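Local coordinates for hypothetical protein TM0486 (Thermotoga maritima, PDB 1VK8) that binds thiamin and takes part in the response of the cell to oxidative conditions, at the interface of chains A and B and the interface of chains A and C. Sequence-based numbering; all coordinates share one arbitrary frame. Chains: chain A/B/C, hypothetical protein TM0486.

Contact 1: the interface of chains A and B. Residues chain A 19, 21, 54-55, 57, 88; chain B 19, 21, 54-55, 57, 88.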
# COMPACT_ATOMS: atom_id res chain seq x y z
N SER A 19 -0.50 -9.96 -3.10
CA SER A 19 -1.43 -9.68 -2.01
C SER A 19 -2.45 -8.68 -2.48
O SER A 19 -2.09 -7.63 -2.99
CB SER A 19 -0.69 -9.16 -0.79
OG SER A 19 0.15 -10.20 -0.33
N LYS A 21 -5.91 -6.39 -1.77
CA LYS A 21 -6.78 -5.71 -0.82
C LYS A 21 -7.87 -4.98 -1.57
O LYS A 21 -7.60 -4.27 -2.54
CB LYS A 21 -5.98 -4.72 0.01
CG LYS A 21 -6.77 -4.03 1.06
CD LYS A 21 -5.93 -3.06 1.88
CE LYS A 21 -6.69 -2.61 3.10
NZ LYS A 21 -6.42 -3.48 4.29
N SER A 54 -5.54 -8.11 6.56
CA SER A 54 -5.55 -6.89 5.76
C SER A 54 -5.60 -7.12 4.25
O SER A 54 -5.89 -6.20 3.48
CB SER A 54 -4.35 -6.02 6.16
OG SER A 54 -3.16 -6.47 5.55
N ASN A 55 -5.33 -8.35 3.84
CA ASN A 55 -5.28 -8.68 2.43
C ASN A 55 -5.34 -10.18 2.25
O ASN A 55 -5.30 -10.91 3.23
CB ASN A 55 -4.02 -8.09 1.75
CG ASN A 55 -2.72 -8.42 2.50
OD1 ASN A 55 -2.51 -9.52 2.93
ND2 ASN A 55 -1.84 -7.44 2.59
N THR A 57 -3.43 -13.14 -0.03
CA THR A 57 -2.26 -13.38 -0.86
C THR A 57 -2.44 -14.63 -1.70
O THR A 57 -2.82 -15.68 -1.17
CB THR A 57 -1.03 -13.52 0.03
OG1 THR A 57 -0.83 -12.31 0.79
CG2 THR A 57 0.25 -13.72 -0.79
N ASP A 88 -0.03 -5.94 -4.15
CA ASP A 88 1.34 -5.88 -3.71
C ASP A 88 2.01 -7.17 -4.22
O ASP A 88 1.76 -8.27 -3.74
CB ASP A 88 1.29 -5.73 -2.19
CG ASP A 88 2.64 -5.82 -1.51
OD1 ASP A 88 3.67 -5.51 -2.13
OD2 ASP A 88 2.75 -6.17 -0.31
N SER B 19 -1.07 -3.30 9.77
CA SER B 19 -0.19 -4.18 9.04
C SER B 19 1.02 -3.38 8.61
O SER B 19 0.89 -2.28 8.11
CB SER B 19 -0.94 -4.78 7.86
OG SER B 19 -2.07 -5.49 8.36
N LYS B 21 4.82 -3.34 6.72
CA LYS B 21 5.69 -3.91 5.70
C LYS B 21 6.97 -3.11 5.65
O LYS B 21 6.95 -1.89 5.57
CB LYS B 21 5.02 -3.90 4.33
CG LYS B 21 5.80 -4.55 3.22
CD LYS B 21 5.15 -4.38 1.87
CE LYS B 21 5.76 -5.28 0.82
NZ LYS B 21 5.15 -6.66 0.85
N SER B 54 3.16 -10.92 3.14
CA SER B 54 3.49 -9.59 2.63
C SER B 54 3.66 -8.52 3.69
O SER B 54 4.15 -7.43 3.40
CB SER B 54 2.38 -9.15 1.67
OG SER B 54 1.21 -8.86 2.41
N ASN B 55 3.26 -8.84 4.91
CA ASN B 55 3.29 -7.90 6.01
C ASN B 55 3.08 -8.62 7.33
O ASN B 55 2.81 -9.81 7.36
CB ASN B 55 2.24 -6.79 5.82
CG ASN B 55 0.84 -7.31 5.47
OD1 ASN B 55 0.36 -8.26 6.02
ND2 ASN B 55 0.18 -6.61 4.57
N THR B 57 0.80 -8.07 10.82
CA THR B 57 -0.33 -7.34 11.38
C THR B 57 -0.33 -7.41 12.88
O THR B 57 -0.27 -8.49 13.44
CB THR B 57 -1.62 -7.93 10.85
OG1 THR B 57 -1.63 -7.82 9.42
CG2 THR B 57 -2.83 -7.13 11.33
N ASP B 88 -0.67 -0.06 7.12
CA ASP B 88 -2.05 -0.12 6.65
C ASP B 88 -2.91 -0.29 7.89
O ASP B 88 -2.99 -1.37 8.49
CB ASP B 88 -2.15 -1.26 5.62
CG ASP B 88 -3.57 -1.62 5.22
OD1 ASP B 88 -4.41 -0.72 5.26
OD2 ASP B 88 -3.92 -2.76 4.80
O HOH W 1 5.45 -7.42 -2.30
O HOH W 2 -6.46 -1.30 6.68
O HOH W 3 -2.20 -4.24 3.41
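A:Lys21-B:Asp88 and its twin, B:Lys21-A:Asp88, are a pair of salt bridges flanking the two-fold axis; with serines and asparagines between them they form a polar patch of the symmetric interface that joins chains A and B in the deposited tetramer. A:Lys21 and B:Asp88 meet tip to tip: NZ lies 2.6 Å from OD2 of B:Asp88 and takes the syn lone pair of that carboxylate oxygen. The lysine chain runs extended and then bends at its last torsion (chi4 92°), which turns the ammonium toward the loop of its own chain as well. There NZ meets a lone pair of the A:Ser54 carbonyl oxygen O at 2.9 Å, and this second bond steers the ammonium. Water 2 links A:Lys21 NZ to OD1 of B:Asp88, while water 3 ties OD2 of the same carboxylate to A:Ser54 OG, so both carboxylate oxygens are engaged. Around the axis the serines touch only weakly, B:Ser54 OG lying 3.2 Å from A:Ser19 OG. A:Ser19 is positioned from behind by A:Thr57, whose OG1 is 2.6 Å from the serine OG. The carboxamides of A:Asn55 and B:Asn55 meet tip to tip, their planes 20° apart. As modelled their ND2 atoms are 2.9 Å from each other, two donors pointed at each other, a doubtful contact that turning one amide over would relieve.

Contact 2: the interface of chains A and C. Residues chain A 83-86; chain C 87-89.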
# COMPACT_ATOMS: atom_id res chain seq x y z
N PHE A 83 -14.50 1.14 -5.68
CA PHE A 83 -13.62 0.51 -4.71
C PHE A 83 -12.18 0.76 -5.05
O PHE A 83 -11.86 1.01 -6.20
CB PHE A 83 -13.89 -1.00 -4.59
CG PHE A 83 -13.88 -1.73 -5.90
CD1 PHE A 83 -12.69 -2.29 -6.39
CD2 PHE A 83 -15.05 -1.90 -6.62
CE1 PHE A 83 -12.66 -2.97 -7.58
CE2 PHE A 83 -15.05 -2.58 -7.82
CZ PHE A 83 -13.85 -3.13 -8.31
N VAL A 84 -11.34 0.75 -4.01
CA VAL A 84 -9.90 0.69 -4.13
C VAL A 84 -9.53 -0.79 -4.22
O VAL A 84 -10.05 -1.63 -3.50
CB VAL A 84 -9.24 1.39 -2.89
CG1 VAL A 84 -7.80 1.04 -2.74
CG2 VAL A 84 -9.43 2.90 -2.99
N LEU A 85 -8.66 -1.12 -5.15
CA LEU A 85 -8.11 -2.44 -5.30
C LEU A 85 -6.60 -2.29 -5.32
O LEU A 85 -6.06 -1.60 -6.16
CB LEU A 85 -8.60 -3.04 -6.61
CG LEU A 85 -8.13 -4.44 -6.99
CD1 LEU A 85 -8.56 -5.46 -6.02
CD2 LEU A 85 -8.68 -4.76 -8.35
N GLN A 86 -5.94 -2.93 -4.39
CA GLN A 86 -4.52 -2.79 -4.23
C GLN A 86 -3.87 -4.15 -4.43
O GLN A 86 -4.36 -5.17 -3.90
CB GLN A 86 -4.18 -2.17 -2.85
CG GLN A 86 -4.65 -0.75 -2.73
CD GLN A 86 -4.39 -0.12 -1.38
OE1 GLN A 86 -4.22 -0.82 -0.41
NE2 GLN A 86 -4.39 1.21 -1.32
N LEU C 87 0.35 -1.83 -7.06
CA LEU C 87 -0.66 -1.11 -7.81
C LEU C 87 -1.75 -0.69 -6.84
O LEU C 87 -2.25 -1.50 -6.05
CB LEU C 87 -1.25 -2.00 -8.89
CG LEU C 87 -0.39 -2.73 -9.92
CD1 LEU C 87 -1.32 -3.31 -10.98
CD2 LEU C 87 0.65 -1.87 -10.56
N ASP C 88 -2.14 0.58 -6.91
CA ASP C 88 -3.24 1.11 -6.16
C ASP C 88 -4.24 1.62 -7.19
O ASP C 88 -4.04 2.66 -7.85
CB ASP C 88 -2.71 2.19 -5.20
CG ASP C 88 -3.78 2.93 -4.47
OD1 ASP C 88 -4.85 2.33 -4.29
OD2 ASP C 88 -3.64 4.11 -4.00
N ILE C 89 -5.30 0.84 -7.37
CA ILE C 89 -6.33 1.08 -8.41
C ILE C 89 -7.57 1.75 -7.81
O ILE C 89 -8.08 1.30 -6.82
CB ILE C 89 -6.74 -0.25 -9.06
CG1 ILE C 89 -5.53 -0.98 -9.66
CG2 ILE C 89 -7.83 -0.05 -10.13
CD1 ILE C 89 -5.65 -2.45 -9.57
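The carboxylate of C:Asp88 and the carboxamide of A:Gln86 stand almost perpendicular, their planes 80° apart, across an antiparallel beta bridge between the 82-92 strands of two thiamine-binding protein chains. A:Gln86 extends beyond CG alongside C:Asp88, which brings its NE2 over one carboxylate face, displaced toward OD1. The N-H points nearly straight at that oxygen (163° at H), but at 3.2 Å from NE2 to OD1 the bond is weak. On the same face the glutamine CG also approaches OD1, whereas CG1 of A:Val84 lies beyond that oxygen, only slightly off the carboxylate plane. Strand 82-92 of each chain pairs with its own copy about a two-fold axis, continuing the sheet from A into C in the deposited assembly. A:Leu85 and C:Ile89 are joined by paired backbone bonds, A:Leu85 N to C:Ile89 O at 3.0 Å and C:Ile89 N to A:Leu85 O at 2.8 Å. Their side chains lie parallel to each other on the opposite side of the sheet from the A:Gln86-C:Asp88 pair. A:Leu85 has CG anti to its backbone N (chi1 179°), and its CD2 branch comes within 4.0 Å of C:Ile89 CD1 in a loose apolar contact. The isoleucine stem also runs past the leucine carbonyl, CB of C:Ile89 lying 3.3 Å from A:Leu85 O.

Contact 3: the interface of chains A and B. Residues chain A 50, 52, 57, 98, 102, 106; chain B 50-54.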
# COMPACT_ATOMS: atom_id res chain seq x y z
N GLU A 50 -3.87 -17.44 0.81
CA GLU A 50 -3.93 -17.24 2.25
C GLU A 50 -4.69 -15.96 2.56
O GLU A 50 -4.28 -14.90 2.12
CB GLU A 50 -2.50 -17.11 2.76
CG GLU A 50 -2.42 -17.22 4.25
CD GLU A 50 -1.01 -17.14 4.72
OE1 GLU A 50 -0.20 -18.01 4.34
OE2 GLU A 50 -0.73 -16.19 5.44
N GLY A 52 -5.47 -13.05 5.02
CA GLY A 52 -4.96 -12.40 6.22
C GLY A 52 -5.89 -11.31 6.70
O GLY A 52 -6.94 -11.07 6.08
N THR A 57 -3.43 -13.14 -0.03
CA THR A 57 -2.26 -13.38 -0.86
C THR A 57 -2.44 -14.63 -1.70
O THR A 57 -2.82 -15.68 -1.17
CB THR A 57 -1.03 -13.52 0.03
OG1 THR A 57 -0.83 -12.31 0.79
CG2 THR A 57 0.25 -13.72 -0.79
N ILE A 98 4.94 -18.16 -1.16
CA ILE A 98 4.45 -17.88 0.18
C ILE A 98 5.32 -18.56 1.25
O ILE A 98 5.72 -17.91 2.21
CB ILE A 98 2.96 -18.29 0.33
CG1 ILE A 98 2.06 -17.35 -0.48
CG2 ILE A 98 2.56 -18.30 1.78
CD1 ILE A 98 0.64 -17.84 -0.60
N VAL A 102 7.12 -16.99 4.58
CA VAL A 102 6.50 -17.12 5.91
C VAL A 102 6.91 -18.31 6.78
O VAL A 102 6.74 -18.26 7.99
CB VAL A 102 4.94 -17.23 5.85
CG1 VAL A 102 4.37 -16.06 5.18
CG2 VAL A 102 4.47 -18.54 5.19
N ARG A 106 6.72 -19.58 11.16
CA ARG A 106 5.59 -20.47 11.44
C ARG A 106 6.03 -21.91 11.71
O ARG A 106 5.25 -22.87 11.59
CB ARG A 106 4.66 -20.50 10.23
CG ARG A 106 3.90 -19.24 10.03
CD ARG A 106 2.76 -19.44 9.09
NE ARG A 106 2.15 -18.15 8.76
CZ ARG A 106 1.59 -17.87 7.61
NH1 ARG A 106 1.56 -18.78 6.63
NH2 ARG A 106 1.08 -16.67 7.42
OXT ARG A 106 7.19 -22.19 12.04
N GLU B 50 0.32 -11.34 13.76
CA GLU B 50 0.32 -12.44 12.80
C GLU B 50 1.27 -12.05 11.67
O GLU B 50 1.12 -10.98 11.07
CB GLU B 50 -1.08 -12.56 12.24
CG GLU B 50 -1.31 -13.71 11.32
CD GLU B 50 -2.76 -13.75 10.91
OE1 GLU B 50 -3.62 -13.77 11.80
OE2 GLU B 50 -3.04 -13.70 9.71
N VAL B 51 2.23 -12.93 11.36
CA VAL B 51 3.12 -12.72 10.25
C VAL B 51 2.49 -13.32 8.99
O VAL B 51 2.18 -14.49 8.94
CB VAL B 51 4.48 -13.36 10.47
CG1 VAL B 51 5.38 -13.08 9.31
CG2 VAL B 51 5.10 -12.84 11.77
N GLY B 52 2.31 -12.49 7.99
CA GLY B 52 1.82 -12.94 6.70
C GLY B 52 2.89 -12.91 5.65
O GLY B 52 3.98 -12.41 5.91
N PRO B 53 2.59 -13.41 4.45
CA PRO B 53 3.52 -13.35 3.31
C PRO B 53 3.98 -11.93 2.94
O PRO B 53 5.10 -11.74 2.49
CB PRO B 53 2.74 -13.98 2.14
CG PRO B 53 1.47 -14.47 2.67
CD PRO B 53 1.32 -14.09 4.10
N SER B 54 3.16 -10.92 3.14
CA SER B 54 3.49 -9.59 2.63
C SER B 54 3.66 -8.52 3.69
O SER B 54 4.15 -7.43 3.40
CB SER B 54 2.38 -9.15 1.67
OG SER B 54 1.21 -8.86 2.41
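B:Pro53 pushes its ring among A:Glu50, A:Thr57, A:Ile98 and A:Val102, burying 75 Å² against chain A. The A:Thr57 side chain and the ring run antiparallel past one another. With its methyl anti to the backbone N and OG1 beside it (chi1 -60°), the threonine presents both branches to the ring, and CG2 lies 3.7 Å from B:Pro53 CG. A:Ile98 lies parallel to the proline and touches the ring more loosely through CG2. Packing is tight at A:Val102, whose CG1 lies 3.4 Å from B:Pro53 CA, at the N-CA edge of the ring rather than at CG. The extended A:Glu50 crosses the proline at a slant, OE2 coming 3.2 Å from CD of the ring.

A:Arg106, the poorly ordered C-terminal residue, holds this carboxylate end-on within its own chain: NH1 takes OE1, in the guanidinium plane, and NH2 takes OE2 at 2.7 Å. CB of A:Val102 sits over the centre of one guanidinium face. NH2 also reaches across to B:Val51, 2.9 Å from its carbonyl oxygen O, a bond somewhat bent at the hydrogen (145°). The arginine may also ease the repulsion between A:Glu50 and B:Glu50, whose OE2 atoms are 5.5 Å apart. The site seats the proline loop of one subunit between strands 49-51 and 56-60 and the C-terminal helix 98-102 of the other, probably helping to hold the A-B pair together, with the arginine bond a less certain addition.

Contacts 1 and 3 are neighbouring patches of one A-B interface, with C-alpha centres about 8 Å apart; they share A:Thr57 and B:Ser54, so the polar patch passes directly into the mainly apolar proline site. Contact 2 joins A to C instead, its centre about 13 Å from that of contact 1 and about 20 Å from that of contact 3. Strand 82-92 connects the two interfaces: A:Asp88 and B:Asp88 meet lysines in contact 1 and C:Asp88 meets a glutamine in contact 2, so by symmetry this residue serves both interfaces in each copy, consistent with a tetramer built from two kinds of two-fold interface.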